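PDB 3FEQ: putative amidohydrolase from Unidentified, which probably acts as a zinc-dependent prolidase of the amidohydrolase superfamily, hydrolysing dipeptides that end in proline. Local coordinates for residues G10-L16 against R53-P59. Sequence-based numbering, arbitrary orientation.
Sequences GGNVLDL and RGKTVMP
Leu-14 and Met-58 run side by side and point the same way. CB of Met-58 sits 3.8 Å from CB of Leu-14. CG is held between the backbone N and the carbonyl carbon (chi1 59°), and an extended chi2 carries the chain on along the leucine. SD then passes 3.8 Å from Leu-14 CD1, and a bend at chi3 (-60°) brings CE back to 3.7 Å from the same methyl. Leu-14 CD1 touches CB, SD and CE of the methionine, while CG bows away from it, and Leu-349 of helix 345-351 packs on both residues.

Along the backbone, strands 11-15 and 56-59 pair in parallel, with Asn-12 opposite Thr-56 and Val-13 opposite Val-57. Asn-12 N gives an almost straight bond to Lys-55 O (3.1 Å, 175°), Leu-14 N another to Val-57 O. Between them, Val-57 N reaches Asn-12 O at 3.2 Å from above the carbonyl plane, a more bent bond.

This is where the small beta domain of an amidohydrolase, built from both ends of the chain, joins the segment leading into the TIM barrel: strand 56-66 continues to zinc ligand His-65. Strand 20-30 flanks 11-15 on its other edge, while 377-380 pairs with 56-66.

On the sheet face carrying the two valines, Val-13 CG2 meets Val-57 CG1 at 3.8 Å. Val-57 CG1 also lies against Gly-11 CA. Thr-56 and Asn-12 are on the other face; Thr-56 CG2 rests against Asn-12 O, and Thr-56 OG1 is hydrogen-bonded to Gly-382 O. Asn-12 CG lies beside its own backbone N, with OD1 3.4 Å from Lys-55 N but too poorly angled for a hydrogen bond. Leu-16 CD1 reaches the CG-CD side of the Pro-59 ring, 4.0 Å from Pro-59 CD.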
loop_
_atom_site.group_PDB
_atom_site.type_symbol
_atom_site.label_atom_id
_atom_site.label_comp_id
_atom_site.label_asym_id
_atom_site.label_seq_id
_atom_site.Cartn_x
_atom_site.Cartn_y
_atom_site.Cartn_z
ATOM N N GLY C 10 -54.233 -33.349 -23.054
ATOM C CA GLY C 10 -55.532 -32.723 -23.284
ATOM C C GLY C 10 -55.573 -31.268 -22.873
ATOM O O GLY C 10 -56.641 -30.736 -22.551
ATOM N N GLY C 11 -54.405 -30.626 -22.884
ATOM C CA GLY C 11 -54.285 -29.223 -22.513
ATOM C C GLY C 11 -54.659 -28.289 -23.645
ATOM O O GLY C 11 -54.700 -28.699 -24.806
ATOM N N ASN C 12 -54.946 -27.036 -23.308
ATOM C CA ASN C 12 -55.133 -26.005 -24.316
ATOM C C ASN C 12 -53.854 -25.196 -24.478
ATOM O O ASN C 12 -53.582 -24.272 -23.718
ATOM C CB ASN C 12 -56.313 -25.107 -23.954
ATOM C CG ASN C 12 -57.476 -25.886 -23.377
ATOM O OD1 ASN C 12 -57.969 -25.571 -22.298
ATOM N ND2 ASN C 12 -57.911 -26.917 -24.086
ATOM N N VAL C 13 -53.046 -25.591 -25.449
ATOM C CA VAL C 13 -51.696 -25.079 -25.586
ATOM C C VAL C 13 -51.690 -23.682 -26.192
ATOM O O VAL C 13 -52.169 -23.470 -27.302
ATOM C CB VAL C 13 -50.832 -26.031 -26.431
ATOM C CG1 VAL C 13 -49.536 -25.366 -26.856
ATOM C CG2 VAL C 13 -50.549 -27.304 -25.659
ATOM N N LEU C 14 -51.154 -22.730 -25.443
ATOM C CA LEU C 14 -51.095 -21.363 -25.906
ATOM C C LEU C 14 -50.001 -21.243 -26.937
ATOM O O LEU C 14 -48.839 -21.518 -26.658
ATOM C CB LEU C 14 -50.809 -20.419 -24.748
ATOM C CG LEU C 14 -51.459 -19.038 -24.811
ATOM C CD1 LEU C 14 -50.966 -18.205 -23.639
ATOM C CD2 LEU C 14 -51.196 -18.316 -26.126
ATOM N N ASP C 15 -50.389 -20.849 -28.140
ATOM C CA ASP C 15 -49.426 -20.462 -29.142
ATOM C C ASP C 15 -49.467 -18.962 -29.307
ATOM O O ASP C 15 -50.529 -18.382 -29.521
ATOM C CB ASP C 15 -49.722 -21.145 -30.467
ATOM C CG ASP C 15 -48.578 -21.021 -31.442
ATOM O OD1 ASP C 15 -48.451 -19.950 -32.076
ATOM O OD2 ASP C 15 -47.800 -21.993 -31.566
ATOM N N LEU C 16 -48.293 -18.350 -29.244
ATOM C CA LEU C 16 -48.182 -16.927 -28.977
ATOM C C LEU C 16 -48.005 -16.069 -30.222
ATOM O O LEU C 16 -48.436 -14.918 -30.247
ATOM C CB LEU C 16 -47.071 -16.663 -27.963
ATOM C CG LEU C 16 -47.498 -16.945 -26.525
ATOM C CD1 LEU C 16 -46.365 -17.561 -25.730
ATOM C CD2 LEU C 16 -48.007 -15.681 -25.868
ATOM N N ARG C 53 -56.911 -31.305 -18.408
ATOM C CA ARG C 53 -58.141 -31.117 -19.166
ATOM C C ARG C 53 -58.741 -29.741 -18.869
ATOM O O ARG C 53 -58.807 -29.316 -17.708
ATOM C CB ARG C 53 -59.127 -32.282 -18.909
ATOM C CG ARG C 53 -60.383 -31.987 -18.057
ATOM C CD ARG C 53 -60.097 -31.822 -16.555
ATOM N NE ARG C 53 -59.283 -32.901 -16.007
ATOM C CZ ARG C 53 -58.666 -32.862 -14.830
ATOM N NH1 ARG C 53 -57.955 -33.904 -14.425
ATOM N NH2 ARG C 53 -58.750 -31.784 -14.062
ATOM N N GLY C 54 -59.092 -29.015 -19.927
ATOM C CA GLY C 54 -59.721 -27.700 -19.794
ATOM C C GLY C 54 -58.870 -26.703 -19.025
ATOM O O GLY C 54 -59.391 -25.876 -18.268
ATOM N N LYS C 55 -57.553 -26.807 -19.203
ATOM C CA LYS C 55 -56.596 -25.928 -18.543
ATOM C C LYS C 55 -55.525 -25.462 -19.510
ATOM O O LYS C 55 -55.068 -26.229 -20.356
ATOM C CB LYS C 55 -55.971 -26.627 -17.338
ATOM C CG LYS C 55 -56.821 -26.490 -16.095
ATOM C CD LYS C 55 -56.302 -27.331 -14.961
ATOM C CE LYS C 55 -56.677 -28.782 -15.146
ATOM N NZ LYS C 55 -56.351 -29.570 -13.932
ATOM N N THR C 56 -55.148 -24.194 -19.401
ATOM C CA THR C 56 -54.211 -23.603 -20.339
ATOM C C THR C 56 -52.783 -23.949 -19.978
ATOM O O THR C 56 -52.331 -23.674 -18.878
ATOM C CB THR C 56 -54.361 -22.092 -20.386
ATOM O OG1 THR C 56 -55.680 -21.768 -20.836
ATOM C CG2 THR C 56 -53.348 -21.488 -21.340
ATOM N N VAL C 57 -52.077 -24.578 -20.905
ATOM C CA VAL C 57 -50.655 -24.838 -20.715
ATOM C C VAL C 57 -49.823 -23.911 -21.603
ATOM O O VAL C 57 -49.984 -23.895 -22.827
ATOM C CB VAL C 57 -50.297 -26.343 -20.915
ATOM C CG1 VAL C 57 -51.174 -26.978 -21.961
ATOM C CG2 VAL C 57 -48.827 -26.527 -21.255
ATOM N N MET C 58 -49.000 -23.082 -20.965
ATOM C CA MET C 58 -48.180 -22.101 -21.679
ATOM C C MET C 58 -46.716 -22.175 -21.253
ATOM O O MET C 58 -46.390 -22.869 -20.298
ATOM C CB MET C 58 -48.748 -20.685 -21.518
ATOM C CG MET C 58 -48.856 -20.166 -20.099
ATOM S SD MET C 58 -49.542 -18.496 -20.101
ATOM C CE MET C 58 -48.326 -17.607 -21.070
ATOM N N PRO C 59 -45.817 -21.490 -21.978
ATOM C CA PRO C 59 -44.434 -21.489 -21.504
ATOM C C PRO C 59 -44.336 -20.810 -20.145
ATOM O O PRO C 59 -45.148 -19.937 -19.821
ATOM C CB PRO C 59 -43.687 -20.658 -22.559
ATOM C CG PRO C 59 -44.587 -20.586 -23.723
ATOM C CD PRO C 59 -45.981 -20.690 -23.205
#